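Local coordinates for protein Ta0487 (Thermoplasma acidophilum, PDB 3KBQ) that is of unknown function but belongs to the CinA family, this piece being a probable molybdopterin-binding domain, at residues B[60-70]-B[142-152]; B[128-139]-B[155-164]. All coordinates share one frame; numbering follows the deposited sequence.

Contact 1: residues B[60-70]-B[142-152]; sequences LEVSDLVVSSG and VGGKKVIILPG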
ATOM      1  N   LEU B  60      -5.688   6.058  10.403  1.00 20.98           N
ATOM      2  CA  LEU B  60      -6.709   6.532  11.350  1.00 22.70           C
ATOM      3  C   LEU B  60      -7.020   8.009  11.116  1.00 23.41           C
ATOM      4  O   LEU B  60      -8.170   8.463  11.321  1.00 24.19           O
ATOM      5  CB  LEU B  60      -6.252   6.292  12.788  1.00 22.12           C
ATOM      6  CG  LEU B  60      -6.384   4.877  13.356  1.00 24.12           C
ATOM      7  CD1 LEU B  60      -5.560   4.731  14.710  1.00 25.50           C
ATOM      8  CD2 LEU B  60      -7.879   4.497  13.619  1.00 24.65           C
ATOM      9  N   GLU B  61      -6.025   8.751  10.635  1.00 23.33           N
ATOM     10  CA  GLU B  61      -6.227  10.163  10.315  1.00 25.89           C
ATOM     11  C   GLU B  61      -7.243  10.308   9.151  1.00 25.02           C
ATOM     12  O   GLU B  61      -7.987  11.249   9.103  1.00 25.75           O
ATOM     13  CB  GLU B  61      -4.882  10.740   9.906  1.00 25.82           C
ATOM     14  CG  GLU B  61      -4.898  12.119   9.375  1.00 33.29           C
ATOM     15  CD  GLU B  61      -3.455  12.595   9.026  1.00 41.51           C
ATOM     16  OE1 GLU B  61      -2.441  11.933   9.406  1.00 40.12           O
ATOM     17  OE2 GLU B  61      -3.350  13.641   8.345  1.00 45.84           O
ATOM     18  N   VAL B  62      -7.272   9.383   8.208  1.00 24.63           N
ATOM     19  CA  VAL B  62      -8.113   9.578   7.004  1.00 25.35           C
ATOM     20  C   VAL B  62      -9.360   8.666   6.927  1.00 25.53           C
ATOM     21  O   VAL B  62     -10.182   8.777   5.991  1.00 26.23           O
ATOM     22  CB  VAL B  62      -7.241   9.396   5.723  1.00 26.60           C
ATOM     23  CG1 VAL B  62      -6.069  10.365   5.751  1.00 25.26           C
ATOM     24  CG2 VAL B  62      -6.719   7.873   5.558  1.00 25.15           C
ATOM     25  N   SER B  63      -9.518   7.760   7.888  1.00 23.86           N
ATOM     26  CA  SER B  63     -10.631   6.827   7.833  1.00 25.67           C
ATOM     27  C   SER B  63     -11.156   6.478   9.232  1.00 25.56           C
ATOM     28  O   SER B  63     -10.420   6.575  10.213  1.00 27.58           O
ATOM     29  CB  SER B  63     -10.258   5.561   7.037  1.00 24.98           C
ATOM     30  OG  SER B  63      -9.219   4.896   7.689  1.00 32.82           O
ATOM     31  N   ASP B  64     -12.426   6.073   9.309  1.00 23.96           N
ATOM     32  CA  ASP B  64     -13.023   5.640  10.540  1.00 22.91           C
ATOM     33  C   ASP B  64     -13.006   4.130  10.731  1.00 22.90           C
ATOM     34  O   ASP B  64     -13.332   3.653  11.811  1.00 21.69           O
ATOM     35  CB  ASP B  64     -14.450   6.179  10.698  1.00 24.06           C
ATOM     36  CG  ASP B  64     -14.484   7.672  11.082  1.00 28.88           C
ATOM     37  OD1 ASP B  64     -13.399   8.344  11.152  1.00 29.28           O
ATOM     38  OD2 ASP B  64     -15.615   8.169  11.322  1.00 30.23           O
ATOM     39  N   LEU B  65     -12.592   3.387   9.712  1.00 21.97           N
ATOM     40  CA  LEU B  65     -12.446   1.938   9.856  1.00 22.37           C
ATOM     41  C   LEU B  65     -11.143   1.566   9.164  1.00 21.66           C
ATOM     42  O   LEU B  65     -10.910   1.956   8.002  1.00 22.46           O
ATOM     43  CB  LEU B  65     -13.591   1.188   9.180  1.00 21.82           C
ATOM     44  CG  LEU B  65     -13.368  -0.339   8.992  1.00 24.48           C
ATOM     45  CD1 LEU B  65     -13.272  -1.063  10.332  1.00 20.10           C
ATOM     46  CD2 LEU B  65     -14.514  -0.930   8.204  1.00 22.35           C
ATOM     47  N   VAL B  66     -10.296   0.843   9.878  1.00 20.96           N
ATOM     48  CA  VAL B  66      -8.970   0.477   9.388  1.00 20.31           C
ATOM     49  C   VAL B  66      -8.849  -1.027   9.505  1.00 20.90           C
ATOM     50  O   VAL B  66      -9.119  -1.604  10.584  1.00 19.90           O
ATOM     51  CB  VAL B  66      -7.860   1.185  10.242  1.00 20.07           C
ATOM     52  CG1 VAL B  66      -6.460   0.718   9.847  1.00 20.83           C
ATOM     53  CG2 VAL B  66      -7.968   2.729  10.051  1.00 20.57           C
ATOM     54  N   VAL B  67      -8.503  -1.705   8.400  1.00 19.98           N
ATOM     55  CA  VAL B  67      -8.327  -3.165   8.498  1.00 21.14           C
ATOM     56  C   VAL B  67      -6.917  -3.509   8.091  1.00 21.47           C
ATOM     57  O   VAL B  67      -6.470  -3.050   7.015  1.00 21.51           O
ATOM     58  CB  VAL B  67      -9.335  -3.957   7.562  1.00 21.86           C
ATOM     59  CG1 VAL B  67      -9.171  -5.483   7.759  1.00 20.34           C
ATOM     60  CG2 VAL B  67     -10.813  -3.514   7.792  1.00 22.11           C
ATOM     61  N   SER B  68      -6.179  -4.231   8.943  1.00 21.98           N
ATOM     62  CA  SER B  68      -4.805  -4.671   8.611  1.00 23.29           C
ATOM     63  C   SER B  68      -4.756  -6.195   8.476  1.00 22.92           C
ATOM     64  O   SER B  68      -5.559  -6.916   9.092  1.00 22.53           O
ATOM     65  CB  SER B  68      -3.751  -4.251   9.651  1.00 22.19           C
ATOM     66  OG  SER B  68      -3.947  -4.942  10.889  1.00 29.57           O
ATOM     67  N   SER B  69      -3.849  -6.698   7.649  1.00 23.03           N
ATOM     68  CA  SER B  69      -3.549  -8.117   7.729  1.00 23.99           C
ATOM     69  C   SER B  69      -2.050  -8.342   7.692  1.00 24.19           C
ATOM     70  O   SER B  69      -1.307  -7.568   7.069  1.00 23.33           O
ATOM     71  CB  SER B  69      -4.212  -8.910   6.609  1.00 25.04           C
ATOM     72  OG  SER B  69      -3.542  -8.631   5.385  1.00 28.21           O
ATOM     73  N   GLY B  70      -1.616  -9.443   8.308  1.00 22.41           N
ATOM     74  CA  GLY B  70      -0.219  -9.758   8.330  1.00 22.67           C
ATOM     75  C   GLY B  70       0.443  -9.435   9.664  1.00 22.47           C
ATOM     76  O   GLY B  70       0.026  -8.536  10.365  1.00 22.48           O
ATOM     77  N   VAL B 142     -10.624   3.059  18.790  1.00 26.67           N
ATOM     78  CA  VAL B 142      -9.783   4.214  19.056  1.00 26.54           C
ATOM     79  C   VAL B 142     -10.735   5.403  18.917  1.00 25.59           C
ATOM     80  O   VAL B 142     -11.127   5.767  17.797  1.00 23.93           O
ATOM     81  CB  VAL B 142      -8.606   4.319  18.029  1.00 26.48           C
ATOM     82  CG1 VAL B 142      -7.655   5.488  18.396  1.00 29.11           C
ATOM     83  CG2 VAL B 142      -7.830   3.032  17.953  1.00 25.74           C
ATOM     84  N   GLY B 143     -11.062   6.016  20.048  1.00 25.65           N
ATOM     85  CA  GLY B 143     -12.277   6.871  20.204  1.00 25.13           C
ATOM     86  C   GLY B 143     -13.453   6.178  19.502  1.00 25.74           C
ATOM     87  O   GLY B 143     -13.755   5.010  19.777  1.00 26.43           O
ATOM     88  N   GLY B 144     -14.044   6.844  18.527  1.00 25.34           N
ATOM     89  CA  GLY B 144     -15.162   6.283  17.770  1.00 25.57           C
ATOM     90  C   GLY B 144     -14.734   5.539  16.521  1.00 25.32           C
ATOM     91  O   GLY B 144     -15.579   5.141  15.707  1.00 25.93           O
ATOM     92  N   LYS B 145     -13.430   5.341  16.347  1.00 23.01           N
ATOM     93  CA  LYS B 145     -12.946   4.651  15.143  1.00 23.63           C
ATOM     94  C   LYS B 145     -12.780   3.173  15.437  1.00 22.94           C
ATOM     95  O   LYS B 145     -12.616   2.800  16.585  1.00 23.57           O
ATOM     96  CB  LYS B 145     -11.630   5.259  14.633  1.00 21.92           C
ATOM     97  CG  LYS B 145     -11.843   6.680  14.107  1.00 24.62           C
ATOM     98  CD  LYS B 145     -10.480   7.380  13.781  1.00 24.26           C
ATOM     99  CE  LYS B 145     -10.735   8.856  13.376  1.00 25.31           C
ATOM    100  NZ  LYS B 145     -10.891   9.070  11.886  1.00 23.60           N
ATOM    101  N   LYS B 146     -12.811   2.329  14.410  1.00 22.86           N
ATOM    102  CA  LYS B 146     -12.571   0.897  14.661  1.00 23.60           C
ATOM    103  C   LYS B 146     -11.395   0.352  13.878  1.00 22.34           C
ATOM    104  O   LYS B 146     -11.121   0.797  12.773  1.00 21.58           O
ATOM    105  CB  LYS B 146     -13.834   0.122  14.361  1.00 24.05           C
ATOM    106  CG  LYS B 146     -14.890   0.378  15.453  1.00 31.74           C
ATOM    107  CD  LYS B 146     -15.760  -0.879  15.723  1.00 39.74           C
ATOM    108  CE  LYS B 146     -16.919  -0.966  14.712  1.00 44.66           C
ATOM    109  NZ  LYS B 146     -17.810  -2.136  15.025  1.00 48.28           N
ATOM    110  N   VAL B 147     -10.695  -0.613  14.462  1.00 21.00           N
ATOM    111  CA  VAL B 147      -9.488  -1.138  13.860  1.00 22.48           C
ATOM    112  C   VAL B 147      -9.614  -2.654  13.969  1.00 22.91           C
ATOM    113  O   VAL B 147      -9.861  -3.188  15.055  1.00 24.81           O
ATOM    114  CB  VAL B 147      -8.226  -0.674  14.570  1.00 22.14           C
ATOM    115  CG1 VAL B 147      -6.994  -1.255  13.879  1.00 23.07           C
ATOM    116  CG2 VAL B 147      -8.100   0.858  14.548  1.00 22.65           C
ATOM    117  N   ILE B 148      -9.535  -3.329  12.842  1.00 22.53           N
ATOM    118  CA  ILE B 148      -9.594  -4.805  12.793  1.00 22.74           C
ATOM    119  C   ILE B 148      -8.209  -5.300  12.361  1.00 22.49           C
ATOM    120  O   ILE B 148      -7.718  -4.926  11.281  1.00 21.25           O
ATOM    121  CB  ILE B 148     -10.629  -5.274  11.744  1.00 23.07           C
ATOM    122  CG1 ILE B 148     -12.039  -4.758  12.085  1.00 22.51           C
ATOM    123  CG2 ILE B 148     -10.637  -6.794  11.604  1.00 23.90           C
ATOM    124  CD1 ILE B 148     -12.799  -5.711  12.944  1.00 33.82           C
ATOM    125  N   ILE B 149      -7.583  -6.138  13.181  1.00 21.98           N
ATOM    126  CA  ILE B 149      -6.197  -6.563  12.934  1.00 22.26           C
ATOM    127  C   ILE B 149      -6.260  -8.075  12.709  1.00 23.10           C
ATOM    128  O   ILE B 149      -6.723  -8.807  13.607  1.00 22.72           O
ATOM    129  CB  ILE B 149      -5.296  -6.157  14.135  1.00 23.16           C
ATOM    130  CG1 ILE B 149      -5.258  -4.628  14.285  1.00 23.32           C
ATOM    131  CG2 ILE B 149      -3.832  -6.743  14.012  1.00 22.04           C
ATOM    132  CD1 ILE B 149      -4.570  -4.186  15.626  1.00 22.60           C
ATOM    133  N   LEU B 150      -5.846  -8.519  11.513  1.00 22.97           N
ATOM    134  CA  LEU B 150      -6.084  -9.893  11.037  1.00 23.68           C
ATOM    135  C   LEU B 150      -4.769 -10.583  10.722  1.00 24.89           C
ATOM    136  O   LEU B 150      -3.778  -9.893  10.469  1.00 24.23           O
ATOM    137  CB  LEU B 150      -6.944  -9.871   9.782  1.00 23.58           C
ATOM    138  CG  LEU B 150      -8.323  -9.196   9.908  1.00 23.22           C
ATOM    139  CD1 LEU B 150      -9.061  -9.125   8.563  1.00 24.58           C
ATOM    140  CD2 LEU B 150      -9.083  -9.982  10.940  1.00 25.14           C
ATOM    141  N   PRO B 151      -4.743 -11.931  10.772  1.00 26.34           N
ATOM    142  CA  PRO B 151      -3.571 -12.722  10.315  1.00 27.06           C
ATOM    143  C   PRO B 151      -3.370 -12.538   8.837  1.00 26.53           C
ATOM    144  O   PRO B 151      -4.303 -12.146   8.114  1.00 25.71           O
ATOM    145  CB  PRO B 151      -3.993 -14.176  10.530  1.00 26.89           C
ATOM    146  CG  PRO B 151      -5.097 -14.127  11.578  1.00 26.75           C
ATOM    147  CD  PRO B 151      -5.784 -12.777  11.370  1.00 27.02           C
ATOM    148  N   GLY B 152      -2.168 -12.849   8.372  1.00 27.13           N
ATOM    149  CA  GLY B 152      -1.865 -12.638   6.938  1.00 27.17           C
ATOM    150  C   GLY B 152      -2.179 -13.893   6.126  1.00 27.16           C
ATOM    151  O   GLY B 152      -2.231 -13.857   4.902  1.00 26.78           O
TER
HETATM  152  O   HOH W   1      -2.563  -7.433  10.734  1.00 22.62           O
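Lys145 NZ is gripped by three oxygens of 60-70. It forms a salt bridge with Asp64 OD1 at 2.7 Å and meets that oxygen nearly along its C-O bond. It also donates to Leu60 O at 2.8 Å, almost head-on, and to Ser63 O at 3.0 Å from above the carbonyl plane. The lysine chain runs extended to CE and bends at the last torsion (chi4 -93°), which turns NZ toward the end of helix 49-62. Its CD lies 3.9 Å from Leu60 CD2, and the same methyl also touches Val147 CG2. A methionine here would probably leave the Asp64 carboxylate without its charged mate and the two carbonyls without this donor. Beyond this corner, strands 65-69 and 145-150 pair in parallel. Backbone bonds alternate from Lys146 N to Asp64 O through to Gly70 N to Leu150 O. On one face Val67 CG1 meets Leu150 CD1 at 3.7 Å. On the other, Ser68 OG lies over Ile149 CA and donates to a water, which in turn donates to Gly70 O and Leu150 O. Gly70 lies near a bound sulfate. Such a parallel pair inside a mixed sheet is consistent with the alpha/beta fold of a probable molybdopterin-binding domain.

Contact 2: residues B[128-139]-B[155-164]; sequences IENPVGTAPGLI and KEMEALLKAM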
ATOM      1  N   ILE B 128     -10.398 -11.784  18.694  1.00 33.63           N
ATOM      2  CA  ILE B 128     -11.390 -12.534  17.938  1.00 34.64           C
ATOM      3  C   ILE B 128     -10.851 -13.938  17.667  1.00 34.74           C
ATOM      4  O   ILE B 128      -9.716 -14.098  17.171  1.00 34.60           O
ATOM      5  CB  ILE B 128     -11.666 -11.975  16.508  1.00 35.28           C
ATOM      6  CG1 ILE B 128     -11.628 -10.435  16.456  1.00 36.36           C
ATOM      7  CG2 ILE B 128     -12.977 -12.593  16.010  1.00 34.20           C
ATOM      8  CD1 ILE B 128     -11.249  -9.829  15.052  1.00 35.62           C
ATOM      9  N   GLU B 129     -11.682 -14.935  17.944  1.00 35.08           N
ATOM     10  CA  GLU B 129     -11.299 -16.337  17.835  1.00 35.63           C
ATOM     11  C   GLU B 129     -10.886 -16.696  16.432  1.00 34.88           C
ATOM     12  O   GLU B 129     -11.540 -16.303  15.469  1.00 36.00           O
ATOM     13  CB  GLU B 129     -12.460 -17.226  18.246  1.00 36.30           C
ATOM     14  CG  GLU B 129     -11.996 -18.660  18.495  1.00 41.64           C
ATOM     15  CD  GLU B 129     -12.939 -19.708  17.905  1.00 47.24           C
ATOM     16  OE1 GLU B 129     -12.645 -20.932  18.026  1.00 49.32           O
ATOM     17  OE2 GLU B 129     -13.980 -19.308  17.333  1.00 49.68           O
ATOM     18  N   ASN B 130      -9.794 -17.420  16.307  1.00 33.98           N
ATOM     19  CA  ASN B 130      -9.333 -17.858  15.013  1.00 34.63           C
ATOM     20  C   ASN B 130      -9.581 -19.353  14.902  1.00 36.62           C
ATOM     21  O   ASN B 130      -8.756 -20.142  15.342  1.00 36.53           O
ATOM     22  CB  ASN B 130      -7.847 -17.541  14.862  1.00 33.96           C
ATOM     23  CG  ASN B 130      -7.300 -17.850  13.487  1.00 33.78           C
ATOM     24  OD1 ASN B 130      -7.949 -18.490  12.629  1.00 30.51           O
ATOM     25  ND2 ASN B 130      -6.070 -17.408  13.269  1.00 33.04           N
ATOM     26  N   PRO B 131     -10.703 -19.749  14.278  1.00 38.38           N
ATOM     27  CA  PRO B 131     -11.034 -21.166  14.278  1.00 40.43           C
ATOM     28  C   PRO B 131     -10.128 -21.987  13.360  1.00 41.88           C
ATOM     29  O   PRO B 131     -10.098 -23.215  13.480  1.00 44.08           O
ATOM     30  CB  PRO B 131     -12.485 -21.185  13.776  1.00 40.26           C
ATOM     31  CG  PRO B 131     -12.633 -19.973  12.941  1.00 39.44           C
ATOM     32  CD  PRO B 131     -11.493 -19.006  13.278  1.00 38.45           C
ATOM     33  N   VAL B 132      -9.375 -21.316  12.488  1.00 42.46           N
ATOM     34  CA  VAL B 132      -8.550 -21.956  11.467  1.00 42.25           C
ATOM     35  C   VAL B 132      -7.093 -22.039  11.901  1.00 42.31           C
ATOM     36  O   VAL B 132      -6.461 -23.085  11.763  1.00 43.26           O
ATOM     37  CB  VAL B 132      -8.551 -21.149  10.117  1.00 43.01           C
ATOM     38  CG1 VAL B 132      -7.721 -21.873   9.043  1.00 42.63           C
ATOM     39  CG2 VAL B 132      -9.955 -20.816   9.637  1.00 42.30           C
ATOM     40  N   GLY B 133      -6.535 -20.932  12.387  1.00 41.11           N
ATOM     41  CA  GLY B 133      -5.104 -20.896  12.658  1.00 40.39           C
ATOM     42  C   GLY B 133      -4.907 -20.602  14.118  1.00 40.20           C
ATOM     43  O   GLY B 133      -5.848 -20.700  14.903  1.00 40.92           O
ATOM     44  N   THR B 134      -3.711 -20.199  14.518  1.00 39.23           N
ATOM     45  CA  THR B 134      -3.535 -20.020  15.956  1.00 38.06           C
ATOM     46  C   THR B 134      -3.609 -18.572  16.469  1.00 37.11           C
ATOM     47  O   THR B 134      -3.933 -18.378  17.637  1.00 37.45           O
ATOM     48  CB  THR B 134      -2.289 -20.744  16.496  1.00 38.59           C
ATOM     49  OG1 THR B 134      -1.132 -20.311  15.759  1.00 39.20           O
ATOM     50  CG2 THR B 134      -2.481 -22.252  16.379  1.00 38.47           C
ATOM     51  N   ALA B 135      -3.302 -17.571  15.641  1.00 34.51           N
ATOM     52  CA  ALA B 135      -3.302 -16.202  16.157  1.00 33.43           C
ATOM     53  C   ALA B 135      -4.731 -15.628  16.217  1.00 32.14           C
ATOM     54  O   ALA B 135      -5.430 -15.631  15.200  1.00 32.08           O
ATOM     55  CB  ALA B 135      -2.402 -15.316  15.315  1.00 32.85           C
ATOM     56  N   PRO B 136      -5.174 -15.161  17.390  1.00 31.27           N
ATOM     57  CA  PRO B 136      -6.466 -14.457  17.389  1.00 31.42           C
ATOM     58  C   PRO B 136      -6.409 -13.185  16.508  1.00 31.80           C
ATOM     59  O   PRO B 136      -5.327 -12.589  16.364  1.00 30.83           O
ATOM     60  CB  PRO B 136      -6.650 -14.041  18.857  1.00 31.59           C
ATOM     61  CG  PRO B 136      -5.332 -14.203  19.498  1.00 32.61           C
ATOM     62  CD  PRO B 136      -4.553 -15.200  18.726  1.00 31.40           C
ATOM     63  N   GLY B 137      -7.544 -12.782  15.929  1.00 31.13           N
ATOM     64  CA  GLY B 137      -7.670 -11.429  15.402  1.00 29.20           C
ATOM     65  C   GLY B 137      -7.939 -10.477  16.559  1.00 29.74           C
ATOM     66  O   GLY B 137      -8.163 -10.909  17.699  1.00 28.63           O
ATOM     67  N   LEU B 138      -7.914  -9.177  16.279  1.00 28.59           N
ATOM     68  CA  LEU B 138      -8.263  -8.157  17.271  1.00 27.92           C
ATOM     69  C   LEU B 138      -9.229  -7.159  16.666  1.00 27.87           C
ATOM     70  O   LEU B 138      -9.065  -6.790  15.500  1.00 27.22           O
ATOM     71  CB  LEU B 138      -7.012  -7.427  17.772  1.00 27.82           C
ATOM     72  CG  LEU B 138      -5.896  -8.223  18.484  1.00 28.89           C
ATOM     73  CD1 LEU B 138      -4.794  -7.279  18.989  1.00 31.84           C
ATOM     74  CD2 LEU B 138      -6.446  -9.012  19.635  1.00 32.10           C
ATOM     75  N   ILE B 139     -10.239  -6.736  17.433  1.00 27.34           N
ATOM     76  CA  ILE B 139     -11.054  -5.573  17.079  1.00 29.08           C
ATOM     77  C   ILE B 139     -10.750  -4.585  18.171  1.00 28.29           C
ATOM     78  O   ILE B 139     -10.797  -4.935  19.357  1.00 27.15           O
ATOM     79  CB  ILE B 139     -12.583  -5.781  17.197  1.00 29.88           C
ATOM     80  CG1 ILE B 139     -12.997  -7.165  16.740  1.00 34.91           C
ATOM     81  CG2 ILE B 139     -13.405  -4.661  16.477  1.00 30.54           C
ATOM     82  CD1 ILE B 139     -14.021  -7.833  17.717  1.00 39.37           C
ATOM     83  N   LYS B 155      -6.667 -17.710   4.219  1.00 28.05           N
ATOM     84  CA  LYS B 155      -7.821 -18.464   4.685  1.00 28.88           C
ATOM     85  C   LYS B 155      -8.271 -17.989   6.087  1.00 27.65           C
ATOM     86  O   LYS B 155      -9.468 -17.889   6.383  1.00 27.08           O
ATOM     87  CB  LYS B 155      -7.493 -19.953   4.655  1.00 29.42           C
ATOM     88  CG  LYS B 155      -8.609 -20.854   5.099  1.00 32.10           C
ATOM     89  CD  LYS B 155      -8.070 -22.279   5.160  1.00 36.06           C
ATOM     90  CE  LYS B 155      -9.199 -23.265   5.396  1.00 41.22           C
ATOM     91  NZ  LYS B 155     -10.041 -23.390   4.157  1.00 44.30           N
ATOM     92  N   GLU B 156      -7.310 -17.654   6.942  1.00 27.19           N
ATOM     93  CA  GLU B 156      -7.624 -17.168   8.287  1.00 26.44           C
ATOM     94  C   GLU B 156      -8.168 -15.740   8.200  1.00 26.57           C
ATOM     95  O   GLU B 156      -9.147 -15.392   8.873  1.00 25.34           O
ATOM     96  CB  GLU B 156      -6.358 -17.192   9.155  1.00 26.13           C
ATOM     97  CG  GLU B 156      -5.770 -18.587   9.294  1.00 28.26           C
ATOM     98  CD  GLU B 156      -4.472 -18.586  10.122  1.00 33.05           C
ATOM     99  OE1 GLU B 156      -4.304 -17.772  11.081  1.00 33.15           O
ATOM    100  OE2 GLU B 156      -3.616 -19.407   9.796  1.00 35.88           O
ATOM    101  N   MET B 157      -7.520 -14.905   7.377  1.00 27.19           N
ATOM    102  CA  MET B 157      -7.867 -13.482   7.293  1.00 26.60           C
ATOM    103  C   MET B 157      -9.342 -13.440   6.867  1.00 27.99           C
ATOM    104  O   MET B 157     -10.164 -12.784   7.536  1.00 27.77           O
ATOM    105  CB  MET B 157      -6.941 -12.734   6.307  1.00 26.34           C
ATOM    106  CG  MET B 157      -7.279 -11.215   6.039  1.00 28.41           C
ATOM    107  SD  MET B 157      -8.751 -10.948   4.985  1.00 22.03           S
ATOM    108  CE  MET B 157      -8.064 -11.564   3.436  1.00 28.29           C
ATOM    109  N   GLU B 158      -9.683 -14.219   5.826  1.00 28.25           N
ATOM    110  CA  GLU B 158     -11.018 -14.187   5.220  1.00 29.74           C
ATOM    111  C   GLU B 158     -12.085 -14.750   6.159  1.00 30.43           C
ATOM    112  O   GLU B 158     -13.168 -14.158   6.286  1.00 31.67           O
ATOM    113  CB  GLU B 158     -11.041 -14.881   3.862  1.00 29.88           C
ATOM    114  CG  GLU B 158     -10.013 -14.247   2.899  1.00 31.99           C
ATOM    115  CD  GLU B 158      -9.848 -14.993   1.564  1.00 36.73           C
ATOM    116  OE1 GLU B 158     -10.581 -15.954   1.309  1.00 34.67           O
ATOM    117  OE2 GLU B 158      -8.999 -14.573   0.742  1.00 41.32           O
ATOM    118  N   ALA B 159     -11.741 -15.821   6.873  1.00 29.49           N
ATOM    119  CA  ALA B 159     -12.640 -16.390   7.863  1.00 29.68           C
ATOM    120  C   ALA B 159     -12.972 -15.371   8.955  1.00 29.11           C
ATOM    121  O   ALA B 159     -14.127 -15.170   9.278  1.00 29.90           O
ATOM    122  CB  ALA B 159     -12.061 -17.654   8.469  1.00 28.64           C
ATOM    123  N   LEU B 160     -11.966 -14.724   9.509  1.00 29.12           N
ATOM    124  CA  LEU B 160     -12.189 -13.766  10.604  1.00 29.25           C
ATOM    125  C   LEU B 160     -12.919 -12.482  10.141  1.00 29.60           C
ATOM    126  O   LEU B 160     -13.789 -11.938  10.841  1.00 28.87           O
ATOM    127  CB  LEU B 160     -10.847 -13.408  11.237  1.00 29.43           C
ATOM    128  CG  LEU B 160     -10.201 -14.392  12.237  1.00 30.65           C
ATOM    129  CD1 LEU B 160      -8.734 -14.163  12.251  1.00 33.13           C
ATOM    130  CD2 LEU B 160     -10.672 -14.144  13.615  1.00 34.59           C
ATOM    131  N   LEU B 161     -12.573 -12.007   8.949  1.00 29.69           N
ATOM    132  CA  LEU B 161     -13.223 -10.822   8.413  1.00 31.46           C
ATOM    133  C   LEU B 161     -14.718 -11.076   8.242  1.00 32.66           C
ATOM    134  O   LEU B 161     -15.561 -10.245   8.652  1.00 31.83           O
ATOM    135  CB  LEU B 161     -12.536 -10.347   7.111  1.00 30.63           C
ATOM    136  CG  LEU B 161     -12.988  -8.992   6.588  1.00 30.35           C
ATOM    137  CD1 LEU B 161     -12.865  -7.947   7.683  1.00 30.08           C
ATOM    138  CD2 LEU B 161     -12.150  -8.582   5.317  1.00 29.63           C
ATOM    139  N   LYS B 162     -15.045 -12.245   7.688  1.00 34.92           N
ATOM    140  CA  LYS B 162     -16.440 -12.685   7.585  1.00 37.55           C
ATOM    141  C   LYS B 162     -17.179 -12.837   8.924  1.00 38.49           C
ATOM    142  O   LYS B 162     -18.320 -12.419   9.036  1.00 39.37           O
ATOM    143  CB  LYS B 162     -16.575 -13.907   6.657  1.00 38.22           C
ATOM    144  CG  LYS B 162     -16.592 -13.426   5.190  1.00 41.06           C
ATOM    145  CD  LYS B 162     -16.569 -14.508   4.113  1.00 45.78           C
ATOM    146  CE  LYS B 162     -15.144 -14.868   3.727  1.00 47.45           C
ATOM    147  NZ  LYS B 162     -14.644 -15.938   4.631  1.00 49.59           N
ATOM    148  N   ALA B 163     -16.519 -13.374   9.937  1.00 40.21           N
ATOM    149  CA  ALA B 163     -17.054 -13.438  11.300  1.00 41.52           C
ATOM    150  C   ALA B 163     -17.293 -12.056  11.967  1.00 43.20           C
ATOM    151  O   ALA B 163     -18.076 -11.951  12.918  1.00 42.40           O
ATOM    152  CB  ALA B 163     -16.152 -14.289  12.171  1.00 41.09           C
ATOM    153  N   MET B 164     -16.588 -11.028  11.483  1.00 45.03           N
ATOM    154  CA  MET B 164     -16.678  -9.646  11.989  1.00 46.87           C
ATOM    155  C   MET B 164     -17.694  -8.790  11.225  1.00 47.84           C
ATOM    156  O   MET B 164     -17.795  -7.591  11.480  1.00 47.51           O
ATOM    157  CB  MET B 164     -15.309  -8.943  11.866  1.00 47.40           C
ATOM    158  CG  MET B 164     -14.259  -9.367  12.896  1.00 51.06           C
ATOM    159  SD  MET B 164     -15.008  -9.379  14.559  1.00 58.35           S
ATOM    160  CE  MET B 164     -15.381  -7.635  14.712  1.00 59.31           C
TER
HETATM  161  O   HOH W   2      -2.662 -17.857  13.058  1.00 39.05           O
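Asn130 and Glu156 make the one direct hydrogen bond between the loop of 128-139 and helix 154-163. Asn130 ND2 donates to Glu156 OE1 at 2.8 Å. The carboxylate oxygen lies in the amide plane, but the donor stands above the carboxylate plane, and the two planes are 50° apart. With CG opposite its backbone N (chi1 -175°), Asn130 turns its amide back into its own loop. ND2 gives a second bond to Ala135 O at 2.7 Å. OD1 accepts from Val132 N and Gly133 N, both on the same face of the amide, and the first closes an Asx turn. Four bonds thus fix the rotation of this amide. A water accepts from Ala135 N and donates to Glu156 OE1, so that oxygen has two donors.

Close backbone packing comes with this polar group. Gly133 CA lies 3.5 Å from Glu156 CD, and a side chain at this glycine would run into the carboxylate.

Apolar contacts make up the rest. Val132 spreads over the helix: CG1 touches Glu156 CG and Lys155 CD, and CG2 reaches Ala159 CB at 4.0 Å. Further along, Leu160 CD2 meets Ile128 CG2 at 3.7 Å, the side chains crossing obliquely. Ile128 CD1 rests against Met164 CG, also at 3.7 Å. Met164, bent at chi2 and chi3, brings SD to 3.7 Å from Ile139 CD1.

The chemistry implies a loop shaped by its own asparagine, tied to the helix by one carboxylate and packed on it through aliphatic side chains.

Contact 1 is largely buried and joins neighbouring parallel strands near the middle of the mixed sheet. Contact 2 is only partly buried and sets a loop and strand 137-142 against helix 154-163. The two meet through strand 145-150: Ile149 N probably bonds to Leu138 O at 2.8 Å, and helix 154-163 follows this strand in the chain. Pro151 of contact 1 packs on Glu156 and Leu160 of contact 2. The chemistry follows the place. In contact 1 a backbone ladder does most of the holding, with one lysine binding a carboxylate and two carbonyls at its end. Contact 2 has no backbone bonds between its segments and relies on side chains, including a carboxylate at a partly exposed position.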